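Local structure of aldehyde dehydrogenase 12 (Zea mays, 6D97) at residues E376-L381 / T411-P416; L382-S387 / F426-K431; A30-Q35 / V227-E232; K132-V137 / F200-P205. The protein probably oxidises L-glutamate gamma-semialdehyde to glutamate with NAD as the last enzyme of proline catabolism in plants. All coordinates share one frame; numbering follows the deposited sequence.

Contact 1. Residues E376-L381 / T411-P416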
loop_
_atom_site.group_PDB
_atom_site.type_symbol
_atom_site.label_atom_id
_atom_site.label_comp_id
_atom_site.label_asym_id
_atom_site.label_seq_id
_atom_site.Cartn_x
_atom_site.Cartn_y
_atom_site.Cartn_z
ATOM N N GLU A 376 -37.939 17.862 -29.040
ATOM C CA GLU A 376 -37.573 19.277 -29.059
ATOM C C GLU A 376 -36.056 19.448 -29.091
ATOM O O GLU A 376 -35.522 20.228 -29.891
ATOM C CB GLU A 376 -38.176 19.992 -27.846
ATOM C CG GLU A 376 -38.007 21.503 -27.895
ATOM C CD GLU A 376 -38.180 22.157 -26.539
ATOM O OE1 GLU A 376 -39.309 22.563 -26.198
ATOM O OE2 GLU A 376 -37.182 22.258 -25.802
ATOM N N HIS A 377 -35.344 18.723 -28.220
ATOM C CA HIS A 377 -33.877 18.746 -28.224
ATOM C C HIS A 377 -33.324 18.393 -29.603
ATOM O O HIS A 377 -32.448 19.087 -30.132
ATOM C CB HIS A 377 -33.327 17.779 -27.175
ATOM C CG HIS A 377 -31.828 17.788 -27.067
ATOM N ND1 HIS A 377 -31.117 18.896 -26.644
ATOM C CD2 HIS A 377 -30.912 16.825 -27.325
ATOM C CE1 HIS A 377 -29.828 18.612 -26.650
ATOM N NE2 HIS A 377 -29.679 17.362 -27.053
ATOM N N MET A 378 -33.829 17.319 -30.206
ATOM C CA MET A 378 -33.405 16.934 -31.551
ATOM C C MET A 378 -33.623 18.064 -32.550
ATOM O O MET A 378 -32.752 18.341 -33.386
ATOM C CB MET A 378 -34.168 15.687 -32.012
ATOM C CG MET A 378 -33.906 15.280 -33.443
ATOM S SD MET A 378 -35.021 13.953 -33.959
ATOM C CE MET A 378 -36.596 14.802 -34.091
ATOM N N ASN A 379 -34.787 18.706 -32.509
ATOM C CA ASN A 379 -35.064 19.802 -33.429
ATOM C C ASN A 379 -34.169 21.005 -33.152
ATOM O O ASN A 379 -33.741 21.692 -34.089
ATOM C CB ASN A 379 -36.545 20.191 -33.352
ATOM C CG ASN A 379 -37.453 19.155 -33.987
ATOM O OD1 ASN A 379 -37.095 18.547 -34.999
ATOM N ND2 ASN A 379 -38.626 18.948 -33.403
ATOM N N ASN A 380 -33.886 21.285 -31.878
ATOM C CA ASN A 380 -32.962 22.366 -31.552
ATOM C C ASN A 380 -31.579 22.101 -32.134
ATOM O O ASN A 380 -30.924 23.021 -32.640
ATOM C CB ASN A 380 -32.876 22.554 -30.039
ATOM C CG ASN A 380 -34.102 23.224 -29.465
ATOM O OD1 ASN A 380 -34.844 23.900 -30.176
ATOM N ND2 ASN A 380 -34.317 23.049 -28.167
ATOM N N LEU A 381 -31.117 20.849 -32.072
ATOM C CA LEU A 381 -29.834 20.505 -32.676
ATOM C C LEU A 381 -29.882 20.649 -34.191
ATOM O O LEU A 381 -28.907 21.089 -34.814
ATOM C CB LEU A 381 -29.433 19.081 -32.290
ATOM C CG LEU A 381 -29.041 18.857 -30.830
ATOM C CD1 LEU A 381 -28.901 17.381 -30.528
ATOM C CD2 LEU A 381 -27.740 19.574 -30.542
ATOM N N THR A 411 -31.904 7.257 -31.079
ATOM C CA THR A 411 -31.663 8.418 -31.918
ATOM C C THR A 411 -30.201 8.837 -31.862
ATOM O O THR A 411 -29.594 8.887 -30.788
ATOM C CB THR A 411 -32.554 9.588 -31.496
ATOM O OG1 THR A 411 -33.930 9.204 -31.610
ATOM C CG2 THR A 411 -32.289 10.808 -32.372
ATOM N N ALA A 412 -29.647 9.138 -33.035
ATOM C CA ALA A 412 -28.317 9.711 -33.171
ATOM C C ALA A 412 -28.389 10.865 -34.157
ATOM O O ALA A 412 -28.943 10.717 -35.250
ATOM C CB ALA A 412 -27.304 8.670 -33.650
ATOM N N VAL A 413 -27.828 12.008 -33.775
ATOM C CA VAL A 413 -27.849 13.212 -34.598
ATOM C C VAL A 413 -26.413 13.616 -34.887
ATOM O O VAL A 413 -25.613 13.792 -33.960
ATOM C CB VAL A 413 -28.610 14.360 -33.917
ATOM C CG1 VAL A 413 -28.485 15.629 -34.743
ATOM C CG2 VAL A 413 -30.071 13.987 -33.719
ATOM N N PHE A 414 -26.084 13.758 -36.165
ATOM C CA PHE A 414 -24.780 14.278 -36.540
ATOM C C PHE A 414 -24.767 15.795 -36.417
ATOM O O PHE A 414 -25.714 16.472 -36.826
ATOM C CB PHE A 414 -24.424 13.869 -37.968
ATOM C CG PHE A 414 -23.128 14.453 -38.465
ATOM C CD1 PHE A 414 -21.914 13.882 -38.110
ATOM C CD2 PHE A 414 -23.124 15.563 -39.295
ATOM C CE1 PHE A 414 -20.720 14.409 -38.566
ATOM C CE2 PHE A 414 -21.934 16.097 -39.755
ATOM C CZ PHE A 414 -20.730 15.519 -39.388
ATOM N N VAL A 415 -23.695 16.325 -35.836
ATOM C CA VAL A 415 -23.446 17.764 -35.808
ATOM C C VAL A 415 -21.986 17.987 -36.185
ATOM O O VAL A 415 -21.095 17.392 -35.561
ATOM C CB VAL A 415 -23.769 18.376 -34.435
ATOM C CG1 VAL A 415 -23.543 19.876 -34.466
ATOM C CG2 VAL A 415 -25.203 18.058 -34.018
ATOM N N PRO A 416 -21.692 18.805 -37.197
ATOM C CA PRO A 416 -20.292 19.026 -37.584
ATOM C C PRO A 416 -19.472 19.559 -36.418
ATOM O O PRO A 416 -19.942 20.379 -35.627
ATOM C CB PRO A 416 -20.396 20.049 -38.722
ATOM C CG PRO A 416 -21.777 19.878 -39.258
ATOM C CD PRO A 416 -22.630 19.526 -38.073
#
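Met378 and Val413 lie nearest each other where helix 376-381 runs over strand 411-414, their CA atoms 7.3 Å apart. The two axes approach to 9.7 Å and run nearly parallel, at 15°. This is helix-on-sheet packing in an alpha/beta fold: the strand belongs to a mixed seven-stranded sheet, between strands 388-391 and 437-443, and the helix lies against its face. Val413 meets two helix residues and uses both branches of its isopropyl group. With chi1 at 174°, CG1 stands beside the carbonyl carbon and approaches Leu381 CB to 4.3 Å, while CG2 comes within 4.1 Å of Met378 CG. The Met378 and Val413 side chains cross at about a right angle, and it is the CG methylene of Met378 that meets the valine. Thr411 divides its side chain: OG1 is engaged by Lys409 O and Gly393 N, and the methyl remains for the helix. Phe437 extends the apolar layer against Leu381, Thr411 and Val413, and Val389 does so against Met378. The Met378 chain is extended through chi2 and bends only at chi3 (72°), with SD 4.5 Å from Thr411 CG2.

Contact 2. Residues L382-S387 / F426-K431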
loop_
_atom_site.group_PDB
_atom_site.type_symbol
_atom_site.label_atom_id
_atom_site.label_comp_id
_atom_site.label_asym_id
_atom_site.label_seq_id
_atom_site.Cartn_x
_atom_site.Cartn_y
_atom_site.Cartn_z
ATOM N N LEU A 382 -31.014 20.294 -34.804
ATOM C CA LEU A 382 -31.129 20.332 -36.257
ATOM C C LEU A 382 -31.127 21.747 -36.818
ATOM O O LEU A 382 -30.963 21.908 -38.031
ATOM C CB LEU A 382 -32.392 19.596 -36.701
ATOM C CG LEU A 382 -32.314 18.078 -36.531
ATOM C CD1 LEU A 382 -33.642 17.418 -36.876
ATOM C CD2 LEU A 382 -31.194 17.507 -37.383
ATOM N N LYS A 383 -31.301 22.769 -35.976
ATOM C CA LYS A 383 -31.144 24.143 -36.440
ATOM C C LYS A 383 -29.699 24.463 -36.793
ATOM O O LYS A 383 -29.443 25.468 -37.466
ATOM C CB LYS A 383 -31.642 25.122 -35.374
ATOM C CG LYS A 383 -33.127 25.018 -35.072
ATOM C CD LYS A 383 -33.500 25.821 -33.837
ATOM C CE LYS A 383 -34.993 25.742 -33.567
ATOM N NZ LYS A 383 -35.355 26.375 -32.267
ATOM N N ILE A 384 -28.758 23.631 -36.363
ATOM C CA ILE A 384 -27.336 23.885 -36.561
ATOM C C ILE A 384 -26.942 23.491 -37.978
ATOM O O ILE A 384 -27.364 22.447 -38.492
ATOM C CB ILE A 384 -26.518 23.121 -35.507
ATOM C CG1 ILE A 384 -26.895 23.606 -34.105
ATOM C CG2 ILE A 384 -25.032 23.273 -35.767
ATOM C CD1 ILE A 384 -26.450 22.683 -32.991
ATOM N N ARG A 385 -26.126 24.332 -38.614
ATOM C CA ARG A 385 -25.750 24.118 -40.006
ATOM C C ARG A 385 -24.959 22.827 -40.167
ATOM O O ARG A 385 -23.993 22.577 -39.440
ATOM C CB ARG A 385 -24.927 25.302 -40.516
ATOM N N GLY A 386 -25.366 22.011 -41.137
ATOM C CA GLY A 386 -24.695 20.761 -41.413
ATOM C C GLY A 386 -25.172 19.577 -40.602
ATOM O O GLY A 386 -24.668 18.465 -40.806
ATOM N N SER A 387 -26.133 19.770 -39.702
ATOM C CA SER A 387 -26.595 18.689 -38.846
ATOM C C SER A 387 -27.654 17.851 -39.551
ATOM O O SER A 387 -28.390 18.338 -40.414
ATOM C CB SER A 387 -27.164 19.241 -37.540
ATOM O OG SER A 387 -28.292 20.064 -37.783
ATOM N N PHE A 426 -22.432 24.698 -28.255
ATOM C CA PHE A 426 -21.741 23.766 -27.371
ATOM C C PHE A 426 -22.617 23.364 -26.188
ATOM O O PHE A 426 -22.759 22.176 -25.878
ATOM C CB PHE A 426 -20.428 24.375 -26.876
ATOM C CG PHE A 426 -19.623 23.437 -26.027
ATOM C CD1 PHE A 426 -18.796 22.494 -26.615
ATOM C CD2 PHE A 426 -19.730 23.462 -24.643
ATOM C CE1 PHE A 426 -18.070 21.613 -25.847
ATOM C CE2 PHE A 426 -19.006 22.579 -23.866
ATOM C CZ PHE A 426 -18.174 21.653 -24.470
ATOM N N GLU A 427 -23.199 24.351 -25.497
ATOM C CA GLU A 427 -24.051 24.058 -24.347
ATOM C C GLU A 427 -25.253 23.200 -24.746
ATOM O O GLU A 427 -25.658 22.307 -23.989
ATOM C CB GLU A 427 -24.531 25.365 -23.696
ATOM C CG GLU A 427 -23.456 26.216 -23.015
ATOM C CD GLU A 427 -22.502 26.849 -23.997
ATOM O OE1 GLU A 427 -22.869 26.996 -25.167
ATOM O OE2 GLU A 427 -21.373 27.186 -23.619
ATOM N N LEU A 428 -25.820 23.429 -25.926
ATOM C CA LEU A 428 -26.900 22.581 -26.422
ATOM C C LEU A 428 -26.403 21.168 -26.746
ATOM O O LEU A 428 -27.034 20.174 -26.354
ATOM C CB LEU A 428 -27.541 23.226 -27.658
ATOM C CG LEU A 428 -28.678 22.455 -28.325
ATOM C CD1 LEU A 428 -29.882 22.404 -27.415
ATOM C CD2 LEU A 428 -29.023 23.069 -29.673
ATOM N N VAL A 429 -25.284 21.051 -27.477
ATOM C CA VAL A 429 -24.780 19.743 -27.919
ATOM C C VAL A 429 -24.364 18.898 -26.719
ATOM O O VAL A 429 -24.635 17.686 -26.668
ATOM C CB VAL A 429 -23.622 19.936 -28.932
ATOM C CG1 VAL A 429 -22.752 18.669 -29.062
ATOM C CG2 VAL A 429 -24.173 20.367 -30.286
ATOM N N THR A 430 -23.711 19.503 -25.727
ATOM C CA THR A 430 -23.222 18.787 -24.552
ATOM C C THR A 430 -24.283 18.683 -23.447
ATOM O O THR A 430 -23.941 18.394 -22.294
ATOM C CB THR A 430 -21.959 19.449 -24.022
ATOM O OG1 THR A 430 -22.268 20.759 -23.553
ATOM C CG2 THR A 430 -20.885 19.546 -25.138
ATOM N N LYS A 431 -25.550 18.903 -23.762
ATOM C CA LYS A 431 -26.609 18.760 -22.771
ATOM C C LYS A 431 -26.937 17.280 -22.587
ATOM O O LYS A 431 -27.155 16.565 -23.568
ATOM C CB LYS A 431 -27.845 19.542 -23.223
ATOM C CG LYS A 431 -29.061 19.423 -22.337
ATOM C CD LYS A 431 -30.286 19.877 -23.103
ATOM C CE LYS A 431 -31.525 19.792 -22.254
ATOM N NZ LYS A 431 -31.780 21.052 -21.516
#
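Ile384 reaches across to Leu428 and Val429, so a type II beta turn (Ile384 to Ser387) packs on the last turn of helix 425-429. The turn lies between helix 371-382 and strand 388-391, an outermost strand of the mixed seven-stranded sheet in this alpha/beta fold. A single methyl does the work: Ile384 CD1 stands 4.2 Å from Leu428 CD2 and also 4.2 Å from Val429 CG2. Ile384 can span the gap because its longer branch is stretched out, chi2 being 164°. Leu428 sends CG opposite the backbone N (chi1 179°), and CD2 continues the extended line to Ile384 while CD1 turns aside. Val415 and Glu419 also touch Ile384, and Leu381 touches both helix residues.

Each segment also fixes its own shape through a hydroxyl. Ser387 OG donates to Ile384 O at 2.7 Å, with the donor tilted slightly from the carbonyl plane, and Ser387 N closes the turn on that same oxygen, which is thus gripped twice. The hydroxyl is also hydrogen-bonded to Leu381 O, near the end of helix 371-382. Gly386, with its positive phi, suits the third position of the turn. On the helix, Phe426 O likewise takes two donors, Thr430 N and Thr430 OG1, the hydroxyl well above the carbonyl plane. Thr430 CG2 sits over one face of the Phe426 ring, 3.5 Å above its plane.

Contact 3. Residues A30-Q35 / V227-E232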
loop_
_atom_site.group_PDB
_atom_site.type_symbol
_atom_site.label_atom_id
_atom_site.label_comp_id
_atom_site.label_asym_id
_atom_site.label_seq_id
_atom_site.Cartn_x
_atom_site.Cartn_y
_atom_site.Cartn_z
ATOM N N ALA A 30 -39.259 -12.295 0.612
ATOM C CA ALA A 30 -39.988 -11.395 -0.267
ATOM C C ALA A 30 -41.401 -11.148 0.239
ATOM O O ALA A 30 -42.060 -12.044 0.776
ATOM C CB ALA A 30 -40.032 -11.968 -1.684
ATOM N N THR A 31 -41.858 -9.909 0.077
ATOM C CA THR A 31 -43.253 -9.543 0.289
ATOM C C THR A 31 -43.943 -9.168 -1.015
ATOM O O THR A 31 -45.071 -8.668 -0.988
ATOM C CB THR A 31 -43.362 -8.391 1.293
ATOM O OG1 THR A 31 -42.608 -7.265 0.825
ATOM C CG2 THR A 31 -42.836 -8.818 2.654
ATOM N N VAL A 32 -43.294 -9.407 -2.152
ATOM C CA VAL A 32 -43.816 -9.015 -3.453
ATOM C C VAL A 32 -43.461 -10.085 -4.475
ATOM O O VAL A 32 -42.419 -10.736 -4.382
ATOM C CB VAL A 32 -43.274 -7.633 -3.888
ATOM C CG1 VAL A 32 -41.768 -7.691 -4.130
ATOM C CG2 VAL A 32 -43.992 -7.126 -5.125
ATOM N N SER A 33 -44.342 -10.266 -5.451
ATOM C CA SER A 33 -44.105 -11.158 -6.575
ATOM C C SER A 33 -43.886 -10.307 -7.812
ATOM O O SER A 33 -44.839 -9.681 -8.297
ATOM C CB SER A 33 -45.283 -12.106 -6.775
ATOM O OG SER A 33 -45.183 -12.796 -8.008
ATOM N N PRO A 34 -42.662 -10.256 -8.354
ATOM C CA PRO A 34 -42.368 -9.296 -9.435
ATOM C C PRO A 34 -43.261 -9.441 -10.645
ATOM O O PRO A 34 -43.613 -8.435 -11.265
ATOM C CB PRO A 34 -40.904 -9.605 -9.779
ATOM C CG PRO A 34 -40.352 -10.188 -8.522
ATOM C CD PRO A 34 -41.465 -10.991 -7.924
ATOM N N GLN A 35 -43.644 -10.663 -10.999
ATOM C CA GLN A 35 -44.445 -10.870 -12.195
ATOM C C GLN A 35 -45.937 -10.698 -11.936
ATOM O O GLN A 35 -46.695 -10.478 -12.888
ATOM C CB GLN A 35 -44.153 -12.248 -12.797
ATOM C CG GLN A 35 -44.049 -13.392 -11.794
ATOM C CD GLN A 35 -42.770 -13.354 -10.973
ATOM O OE1 GLN A 35 -42.815 -13.204 -9.752
ATOM N NE2 GLN A 35 -41.628 -13.478 -11.638
ATOM N N VAL A 227 -38.595 3.288 -7.631
ATOM C CA VAL A 227 -37.939 1.987 -7.679
ATOM C C VAL A 227 -37.546 1.464 -6.307
ATOM O O VAL A 227 -36.927 0.400 -6.222
ATOM C CB VAL A 227 -36.700 2.023 -8.595
ATOM C CG1 VAL A 227 -37.075 2.532 -9.970
ATOM C CG2 VAL A 227 -35.623 2.889 -7.973
ATOM N N SER A 228 -37.888 2.166 -5.224
ATOM C CA SER A 228 -37.393 1.801 -3.901
ATOM C C SER A 228 -37.880 0.436 -3.440
ATOM O O SER A 228 -37.407 -0.051 -2.407
ATOM C CB SER A 228 -37.795 2.857 -2.870
ATOM O OG SER A 228 -39.204 2.991 -2.787
ATOM N N ILE A 229 -38.814 -0.183 -4.168
ATOM C CA ILE A 229 -39.290 -1.511 -3.797
ATOM C C ILE A 229 -38.149 -2.513 -3.832
ATOM O O ILE A 229 -38.126 -3.471 -3.050
ATOM C CB ILE A 229 -40.458 -1.943 -4.713
ATOM C CG1 ILE A 229 -41.179 -3.159 -4.130
ATOM C CG2 ILE A 229 -39.969 -2.245 -6.128
ATOM C CD1 ILE A 229 -42.557 -3.406 -4.734
ATOM N N VAL A 230 -37.167 -2.290 -4.708
ATOM C CA VAL A 230 -36.079 -3.247 -4.878
ATOM C C VAL A 230 -35.217 -3.293 -3.625
ATOM O O VAL A 230 -34.994 -4.358 -3.039
ATOM C CB VAL A 230 -35.242 -2.896 -6.119
ATOM C CG1 VAL A 230 -34.038 -3.819 -6.217
ATOM C CG2 VAL A 230 -36.101 -2.982 -7.368
ATOM N N MET A 231 -34.722 -2.129 -3.192
ATOM C CA MET A 231 -33.904 -2.091 -1.985
ATOM C C MET A 231 -34.701 -2.496 -0.758
ATOM O O MET A 231 -34.128 -3.020 0.203
ATOM C CB MET A 231 -33.302 -0.703 -1.782
ATOM C CG MET A 231 -31.943 -0.543 -2.410
ATOM S SD MET A 231 -30.795 -1.890 -2.056
ATOM C CE MET A 231 -30.449 -1.594 -0.326
ATOM N N GLU A 232 -36.015 -2.264 -0.764
ATOM C CA GLU A 232 -36.840 -2.721 0.347
ATOM C C GLU A 232 -36.780 -4.238 0.469
ATOM O O GLU A 232 -36.590 -4.779 1.564
ATOM C CB GLU A 232 -38.281 -2.244 0.160
ATOM C CG GLU A 232 -39.060 -2.142 1.459
ATOM C CD GLU A 232 -40.318 -2.980 1.463
ATOM O OE1 GLU A 232 -41.395 -2.432 1.775
ATOM O OE2 GLU A 232 -40.233 -4.186 1.153
#
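Val32 and Ile229 make the apolar part of the contact, reaching toward each other tip to tip with Val32 CG2 4.0 Å from Ile229 CD1. Both torsions serve this approach. Ile229 directs CG1 away from its backbone N (chi1 -166°) and continues extended to CD1, while Val32, at chi1 66°, places CG2 likewise opposite its N. Ala43 touches both residues, so the first strand of the small mixed sheet borders the same apolar patch.

The polar pair approaches without bonding. Thr31 OG1 lies 3.9 Å from Glu232 OE2, too far for a hydrogen bond, and the two side chains cross at about a right angle. Glu232 is held by other partners: Gln46 N donates to OE1, and Arg236 NE forms a salt bridge with OE2. Between them they fix the carboxylate and would be expected to favour its charged form in this buried setting. The loop is tied to the helix more directly by its backbone, since Thr31 N is hydrogen-bonded to Gln233 OE1.

Within the loop, Ser33 OG donates to Gln35 OE1 at 3.0 Å, in the carbonyl plane and on a lone pair. Pro34 O binds Arg136 NH1 and so anchors the loop to helix 124-137 as well.

Helix 229-240 links strands 218-223 and 249-251, parallel neighbours in the five-stranded sheet. The N-terminal loop before strand 43-49 lies over the first turn of this beta-alpha-beta crossover helix in the Rossmann-type NAD-binding domain.

Contact 4. Residues K132-V137 / F200-P205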
loop_
_atom_site.group_PDB
_atom_site.type_symbol
_atom_site.label_atom_id
_atom_site.label_comp_id
_atom_site.label_asym_id
_atom_site.label_seq_id
_atom_site.Cartn_x
_atom_site.Cartn_y
_atom_site.Cartn_z
ATOM N N LYS A 132 -36.234 -9.496 -12.232
ATOM C CA LYS A 132 -37.594 -9.196 -12.666
ATOM C C LYS A 132 -38.155 -7.984 -11.939
ATOM O O LYS A 132 -38.815 -7.144 -12.554
ATOM C CB LYS A 132 -38.498 -10.406 -12.446
ATOM C CG LYS A 132 -38.875 -11.136 -13.718
ATOM C CD LYS A 132 -38.265 -12.520 -13.741
ATOM C CE LYS A 132 -38.803 -13.336 -14.905
ATOM N NZ LYS A 132 -38.818 -14.794 -14.607
ATOM N N LEU A 133 -37.914 -7.884 -10.630
ATOM C CA LEU A 133 -38.405 -6.737 -9.876
ATOM C C LEU A 133 -37.790 -5.439 -10.382
ATOM O O LEU A 133 -38.479 -4.418 -10.486
ATOM C CB LEU A 133 -38.120 -6.924 -8.388
ATOM C CG LEU A 133 -38.852 -5.969 -7.448
ATOM C CD1 LEU A 133 -40.337 -5.990 -7.711
ATOM C CD2 LEU A 133 -38.576 -6.352 -6.008
ATOM N N ILE A 134 -36.491 -5.459 -10.690
ATOM C CA ILE A 134 -35.828 -4.289 -11.266
ATOM C C ILE A 134 -36.512 -3.886 -12.565
ATOM O O ILE A 134 -36.784 -2.704 -12.812
ATOM C CB ILE A 134 -34.331 -4.578 -11.490
ATOM C CG1 ILE A 134 -33.586 -4.606 -10.156
ATOM C CG2 ILE A 134 -33.710 -3.559 -12.437
ATOM C CD1 ILE A 134 -32.168 -5.125 -10.273
ATOM N N GLN A 135 -36.809 -4.878 -13.410
ATOM C CA GLN A 135 -37.441 -4.620 -14.700
ATOM C C GLN A 135 -38.780 -3.914 -14.560
ATOM O O GLN A 135 -39.124 -3.071 -15.392
ATOM C CB GLN A 135 -37.645 -5.931 -15.456
ATOM C CG GLN A 135 -36.474 -6.394 -16.277
ATOM C CD GLN A 135 -36.842 -7.544 -17.187
ATOM O OE1 GLN A 135 -37.092 -8.657 -16.730
ATOM N NE2 GLN A 135 -36.886 -7.280 -18.485
ATOM N N ARG A 136 -39.557 -4.252 -13.531
ATOM C CA ARG A 136 -40.898 -3.686 -13.424
ATOM C C ARG A 136 -40.873 -2.204 -13.079
ATOM O O ARG A 136 -41.758 -1.459 -13.499
ATOM C CB ARG A 136 -41.724 -4.455 -12.390
ATOM C CG ARG A 136 -42.013 -5.924 -12.707
ATOM C CD ARG A 136 -42.780 -6.112 -14.009
ATOM N NE ARG A 136 -43.984 -5.288 -14.076
ATOM C CZ ARG A 136 -45.162 -5.626 -13.565
ATOM N NH1 ARG A 136 -45.316 -6.781 -12.936
ATOM N NH2 ARG A 136 -46.191 -4.801 -13.679
ATOM N N VAL A 137 -39.881 -1.753 -12.322
ATOM C CA VAL A 137 -39.847 -0.376 -11.845
ATOM C C VAL A 137 -38.879 0.487 -12.646
ATOM O O VAL A 137 -39.158 1.661 -12.884
ATOM C CB VAL A 137 -39.523 -0.334 -10.336
ATOM C CG1 VAL A 137 -40.656 -0.941 -9.558
ATOM C CG2 VAL A 137 -38.227 -1.072 -10.040
ATOM N N PHE A 200 -30.629 2.493 -11.333
ATOM C CA PHE A 200 -30.044 1.266 -10.791
ATOM C C PHE A 200 -30.640 1.033 -9.409
ATOM O O PHE A 200 -30.051 1.430 -8.389
ATOM C CB PHE A 200 -28.519 1.341 -10.747
ATOM C CG PHE A 200 -27.871 1.293 -12.106
ATOM C CD1 PHE A 200 -27.678 0.082 -12.755
ATOM C CD2 PHE A 200 -27.461 2.458 -12.737
ATOM C CE1 PHE A 200 -27.090 0.030 -14.004
ATOM C CE2 PHE A 200 -26.868 2.413 -13.987
ATOM C CZ PHE A 200 -26.684 1.199 -14.622
ATOM N N PRO A 201 -31.805 0.384 -9.326
ATOM C CA PRO A 201 -32.513 0.288 -8.039
ATOM C C PRO A 201 -31.838 -0.615 -7.019
ATOM O O PRO A 201 -32.244 -0.599 -5.849
ATOM C CB PRO A 201 -33.890 -0.269 -8.437
ATOM C CG PRO A 201 -33.976 -0.118 -9.932
ATOM C CD PRO A 201 -32.572 -0.220 -10.426
ATOM N N LEU A 202 -30.840 -1.402 -7.411
ATOM C CA LEU A 202 -30.161 -2.308 -6.493
ATOM C C LEU A 202 -28.678 -2.005 -6.355
ATOM O O LEU A 202 -28.186 -1.832 -5.234
ATOM C CB LEU A 202 -30.349 -3.763 -6.951
ATOM C CG LEU A 202 -29.642 -4.813 -6.091
ATOM C CD1 LEU A 202 -30.316 -4.917 -4.729
ATOM C CD2 LEU A 202 -29.623 -6.162 -6.787
ATOM N N GLU A 203 -27.957 -1.919 -7.475
ATOM C CA GLU A 203 -26.496 -1.901 -7.442
ATOM C C GLU A 203 -25.962 -0.689 -6.688
ATOM O O GLU A 203 -25.109 -0.823 -5.804
ATOM C CB GLU A 203 -25.947 -1.928 -8.868
ATOM C CG GLU A 203 -24.435 -1.902 -8.962
ATOM C CD GLU A 203 -23.955 -1.909 -10.400
ATOM O OE1 GLU A 203 -24.716 -2.366 -11.280
ATOM O OE2 GLU A 203 -22.823 -1.452 -10.656
ATOM N N ILE A 204 -26.439 0.504 -7.030
ATOM C CA ILE A 204 -25.912 1.728 -6.427
ATOM C C ILE A 204 -26.258 1.782 -4.941
ATOM O O ILE A 204 -25.343 1.911 -4.114
ATOM C CB ILE A 204 -26.410 2.981 -7.166
ATOM C CG1 ILE A 204 -25.878 3.013 -8.599
ATOM C CG2 ILE A 204 -26.010 4.230 -6.403
ATOM C CD1 ILE A 204 -26.444 4.144 -9.422
ATOM N N PRO A 205 -27.535 1.685 -4.536
ATOM C CA PRO A 205 -27.828 1.781 -3.094
ATOM C C PRO A 205 -27.221 0.663 -2.261
ATOM O O PRO A 205 -26.734 0.931 -1.156
ATOM C CB PRO A 205 -29.362 1.766 -3.046
ATOM C CG PRO A 205 -29.789 1.199 -4.345
ATOM C CD PRO A 205 -28.774 1.609 -5.335
#
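The pyrrolidine ring of Pro201 is the ring that meets the helix, through its CD and CG atoms: CD lies 4.1 Å from Ile134 CG2, and CG lies 4.4 Å from Val137 CG2. The Phe200 ring takes no part in the contact. Val227, Val230, Ser138 and Glu148 also touch Pro201, so helices 124-137, 142-157 and 229-240 all have residues at or near this proline. Ile134 uses both branches. With CG1 beside the backbone N (chi1 -73°), CG2 is left to meet the proline, while the extended CG1 arm carries CD1 to 4.0 Å from Leu202 CB. The Ile134 and Leu202 side chains cross at about a right angle. Leu202 N and Glu203 N, at the start of helix 203-214, both donate to the side-chain oxygen Glu148 OE1. The segment follows strand 191-196, whose last residue, Thr196, binds NAD; the Pro201 and Thr196 side chains are about 7 Å apart. Contacts between the two segments are wholly apolar, which implies that the fit of this loop to helix 124-137 rests on burial and shape, while Glu148 supplies directional bonds that hold the loop's backbone.

How the contacts relate
From the N terminus, residues 30-35 open contact 3, which closes only at 227-232. Contact 4 (132-137 with 200-205) opens and closes within that span, and the two lie side by side, their centres about 9 Å apart; Met231 packs on Pro205 between them. Together they tie the N-terminal loop and helix 124-137 to the helix and loop that flank the five-stranded dinucleotide-binding sheet. Contacts 1 and 2 follow later and cross: 376-381 and 382-387 come in succession, then their partners 411-416 and 426-431. Their centres are about 6 Å apart, and Pro416 CG packs on Arg385 O. They join helices and turns around one end of the seven-stranded sheet, with centres 30 Å or more from those of contacts 3 and 4.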